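Local coordinates for protein alginate lyase A1-II' (Sphingomonas sp. A1, PDB 2CWS) that is an alginate lyase of polysaccharide lyase family 7, probably depolymerising alginate chains by beta-elimination, at residues 115-124 and 192-200. Numbering follows the deposited sequence. Where two conformers were deposited one is given.
Sequences MDDGTNAPPL and GWKNLKYYF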
loop_
_atom_site.group_PDB
_atom_site.type_symbol
_atom_site.label_atom_id
_atom_site.label_comp_id
_atom_site.label_asym_id
_atom_site.label_seq_id
_atom_site.Cartn_x
_atom_site.Cartn_y
_atom_site.Cartn_z
ATOM N N MET A 115 6.464 12.046 -9.190
ATOM C CA MET A 115 6.558 13.072 -10.272
ATOM C C MET A 115 6.471 12.410 -11.613
ATOM O O MET A 115 6.718 11.226 -11.780
ATOM C CB MET A 115 7.857 13.856 -10.159
ATOM C CG MET A 115 8.213 14.417 -8.807
ATOM S SD MET A 115 6.966 15.621 -8.268
ATOM C CE MET A 115 7.298 16.930 -9.437
ATOM N N ASP A 116 6.165 13.240 -12.635
ATOM C CA ASP A 116 6.148 12.725 -14.001
ATOM C C ASP A 116 7.451 12.037 -14.383
ATOM O O ASP A 116 7.452 11.058 -15.083
ATOM C CB ASP A 116 5.906 13.893 -14.939
ATOM C CG ASP A 116 5.160 13.553 -16.204
ATOM O OD1 ASP A 116 4.472 12.523 -16.260
ATOM O OD2 ASP A 116 5.237 14.385 -17.136
ATOM N N ASP A 117 8.567 12.570 -13.909
ATOM C CA ASP A 117 9.866 12.010 -14.303
ATOM C C ASP A 117 10.268 10.860 -13.399
ATOM O O ASP A 117 11.383 10.358 -13.521
ATOM C CB ASP A 117 10.950 13.094 -14.271
ATOM C CG ASP A 117 11.312 13.631 -12.909
ATOM O OD1 ASP A 117 10.732 13.172 -11.901
ATOM O OD2 ASP A 117 12.210 14.544 -12.865
ATOM N N GLY A 118 9.387 10.442 -12.505
ATOM C CA GLY A 118 9.743 9.295 -11.695
ATOM C C GLY A 118 10.278 9.608 -10.332
ATOM O O GLY A 118 10.387 8.717 -9.486
ATOM N N THR A 119 10.574 10.888 -10.097
ATOM C CA THR A 119 11.160 11.244 -8.782
ATOM C C THR A 119 10.088 11.233 -7.728
ATOM O O THR A 119 8.867 11.323 -7.931
ATOM C CB THR A 119 11.955 12.558 -8.841
ATOM O OG1 THR A 119 11.086 13.612 -9.240
ATOM C CG2 THR A 119 13.090 12.460 -9.857
ATOM N N ASN A 120 10.485 11.058 -6.477
ATOM C CA ASN A 120 9.550 10.855 -5.400
ATOM C C ASN A 120 8.674 12.107 -5.163
ATOM O O ASN A 120 8.972 13.278 -5.424
ATOM C CB ASN A 120 10.236 10.336 -4.127
ATOM C CG ASN A 120 9.231 9.923 -3.030
ATOM O OD1 ASN A 120 8.463 8.955 -3.177
ATOM N ND2 ASN A 120 9.186 10.635 -1.899
ATOM N N ALA A 121 7.515 11.759 -4.657
ATOM C CA ALA A 121 6.494 12.756 -4.229
ATOM C C ALA A 121 5.754 12.154 -3.066
ATOM O O ALA A 121 5.989 10.974 -2.712
ATOM C CB ALA A 121 5.637 13.120 -5.403
ATOM N N PRO A 122 4.911 12.906 -2.363
ATOM C CA PRO A 122 4.307 12.361 -1.146
ATOM C C PRO A 122 3.308 11.250 -1.387
ATOM O O PRO A 122 2.697 11.183 -2.449
ATOM C CB PRO A 122 3.574 13.589 -0.523
ATOM C CG PRO A 122 4.324 14.769 -1.128
ATOM C CD PRO A 122 4.616 14.346 -2.537
ATOM N N PRO A 123 3.099 10.496 -0.321
ATOM C CA PRO A 123 1.909 9.593 -0.348
ATOM C C PRO A 123 0.679 10.479 -0.443
ATOM O O PRO A 123 0.679 11.591 0.060
ATOM C CB PRO A 123 1.944 8.864 0.970
ATOM C CG PRO A 123 2.971 9.541 1.796
ATOM C CD PRO A 123 3.805 10.469 0.960
ATOM N N LEU A 124 -0.352 9.905 -1.074
ATOM C CA LEU A 124 -1.680 10.533 -1.060
ATOM C C LEU A 124 -2.632 9.858 -0.071
ATOM O O LEU A 124 -3.241 10.535 0.750
ATOM C CB LEU A 124 -2.294 10.482 -2.467
ATOM C CG LEU A 124 -3.758 11.020 -2.535
ATOM C CD1 LEU A 124 -3.787 12.530 -2.226
ATOM C CD2 LEU A 124 -4.366 10.703 -3.890
ATOM N N GLY A 192 -2.273 21.539 -7.065
ATOM C CA GLY A 192 -0.954 20.944 -7.393
ATOM C C GLY A 192 -0.966 19.447 -7.458
ATOM O O GLY A 192 -0.028 18.873 -8.042
ATOM N N TRP A 193 -1.960 18.766 -6.917
ATOM C CA TRP A 193 -2.024 17.306 -7.126
ATOM C C TRP A 193 -2.205 16.957 -8.602
ATOM O O TRP A 193 -1.895 15.846 -9.000
ATOM C CB TRP A 193 -3.140 16.703 -6.302
ATOM C CG TRP A 193 -2.939 16.610 -4.823
ATOM C CD1 TRP A 193 -3.608 17.375 -3.894
ATOM C CD2 TRP A 193 -2.068 15.741 -4.093
ATOM N NE1 TRP A 193 -3.204 17.033 -2.605
ATOM C CE2 TRP A 193 -2.254 16.016 -2.738
ATOM C CE3 TRP A 193 -1.150 14.744 -4.471
ATOM C CZ2 TRP A 193 -1.567 15.353 -1.712
ATOM C CZ3 TRP A 193 -0.472 14.086 -3.444
ATOM C CH2 TRP A 193 -0.664 14.383 -2.097
ATOM N N LYS A 194 -2.652 17.885 -9.439
ATOM C CA LYS A 194 -2.725 17.601 -10.866
ATOM C C LYS A 194 -1.341 17.525 -11.490
ATOM O O LYS A 194 -1.248 17.043 -12.626
ATOM C CB LYS A 194 -3.537 18.684 -11.601
ATOM C CG LYS A 194 -5.016 18.743 -11.213
ATOM C CD LYS A 194 -5.716 19.811 -12.028
ATOM C CE LYS A 194 -7.143 20.048 -11.616
ATOM N NZ LYS A 194 -7.853 20.960 -12.580
ATOM N N ASN A 195 -0.293 17.971 -10.797
ATOM C CA ASN A 195 1.089 17.903 -11.324
ATOM C C ASN A 195 1.856 16.699 -10.815
ATOM O O ASN A 195 3.080 16.633 -10.999
ATOM C CB ASN A 195 1.840 19.179 -10.904
ATOM C CG ASN A 195 1.227 20.415 -11.587
ATOM O OD1 ASN A 195 0.826 20.324 -12.750
ATOM N ND2 ASN A 195 1.162 21.508 -10.832
ATOM N N LEU A 196 1.127 15.731 -10.241
ATOM C CA LEU A 196 1.711 14.462 -9.825
ATOM C C LEU A 196 0.965 13.344 -10.531
ATOM O O LEU A 196 -0.182 13.480 -10.934
ATOM C CB LEU A 196 1.625 14.311 -8.309
ATOM C CG LEU A 196 2.404 15.359 -7.544
ATOM C CD1 LEU A 196 2.179 15.101 -6.045
ATOM C CD2 LEU A 196 3.900 15.318 -7.847
ATOM N N LYS A 197 1.650 12.191 -10.612
ATOM C CA LYS A 197 1.031 10.922 -10.985
ATOM C C LYS A 197 1.013 10.042 -9.756
ATOM O O LYS A 197 1.455 10.440 -8.662
ATOM C CB LYS A 197 1.834 10.267 -12.106
ATOM C CG LYS A 197 2.060 11.263 -13.259
ATOM C CD LYS A 197 0.800 11.525 -14.052
ATOM C CE LYS A 197 0.347 10.369 -14.903
ATOM N NZ LYS A 197 1.102 10.055 -16.167
ATOM N N TYR A 198 0.446 8.833 -9.894
ATOM C CA TYR A 198 0.100 7.995 -8.747
ATOM C C TYR A 198 0.276 6.534 -9.067
ATOM O O TYR A 198 0.181 6.104 -10.234
ATOM C CB TYR A 198 -1.424 8.180 -8.325
ATOM C CG TYR A 198 -1.709 9.657 -8.089
ATOM C CD1 TYR A 198 -1.403 10.208 -6.831
ATOM C CD2 TYR A 198 -2.161 10.495 -9.099
ATOM C CE1 TYR A 198 -1.613 11.566 -6.598
ATOM C CE2 TYR A 198 -2.331 11.844 -8.896
ATOM C CZ TYR A 198 -2.060 12.386 -7.662
ATOM O OH TYR A 198 -2.218 13.713 -7.391
ATOM N N TYR A 199 0.500 5.742 -8.032
ATOM C CA TYR A 199 0.490 4.294 -8.134
ATOM C C TYR A 199 -0.020 3.724 -6.809
ATOM O O TYR A 199 0.140 4.325 -5.729
ATOM C CB TYR A 199 1.877 3.735 -8.481
ATOM C CG TYR A 199 2.973 4.069 -7.517
ATOM C CD1 TYR A 199 3.782 5.185 -7.745
ATOM C CD2 TYR A 199 3.231 3.329 -6.379
ATOM C CE1 TYR A 199 4.800 5.531 -6.890
ATOM C CE2 TYR A 199 4.227 3.657 -5.503
ATOM C CZ TYR A 199 5.020 4.779 -5.736
ATOM O OH TYR A 199 6.023 5.084 -4.857
ATOM N N PHE A 200 -0.651 2.552 -6.902
ATOM C CA PHE A 200 -1.110 1.850 -5.712
ATOM C C PHE A 200 0.029 1.090 -5.049
ATOM O O PHE A 200 1.010 0.684 -5.701
ATOM C CB PHE A 200 -2.224 0.874 -6.067
ATOM C CG PHE A 200 -3.553 1.518 -6.436
ATOM C CD1 PHE A 200 -4.106 1.411 -7.695
ATOM C CD2 PHE A 200 -4.250 2.217 -5.449
ATOM C CE1 PHE A 200 -5.332 1.966 -7.979
ATOM C CE2 PHE A 200 -5.499 2.768 -5.758
ATOM C CZ PHE A 200 -6.046 2.657 -6.998
HETATM O O HOH W 1 5.507 15.922 -11.860
#
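L124 and W193 meet methyl to ring face in the beta-jelly roll of this lyase domain, and they illustrate how the approach to one strand can pack against a corner in another: the 3-10 turn 192-194 and the residues after it, leading into strand 197-202, lie against 115-124. Strand 106-114 pairs with both 120-130 and 197-202; no direct hydrogen bond joins 115-124 and 192-200, which meet mainly through apolar side chains. In L124, chi1 of 175° sets CG anti to the backbone N, and chi2 of 66° then puts CD1 over the indole; this CH-pi contact holds CD1 3.6 Å from the centroid of the W193 six-membered ring, only 12° off its normal. The other branch, CD2, lies 4.0 Å from Y198 CE1. P123 O approaches W193 CH2 near the ring plane, NE1 is hydrogen-bonded to Q140 O, and the W193 and F186 rings meet edge-to-face. With an alanine in place of W193, L124 CD1 would probably lose the surface it rests on and Q140 O its indole N-H donor. L196 extends the apolar packing toward the type I turn M115-G118, its CD2 reaching A121 CB at 3.7 Å. A water bridges the backbones, donating to N195 O and accepting from D116 N. Within 192-200, W193 O accepts from Y198 OH at 2.7 Å and, from the opposite face of its plane, from L196 N at a longer 3.3 Å.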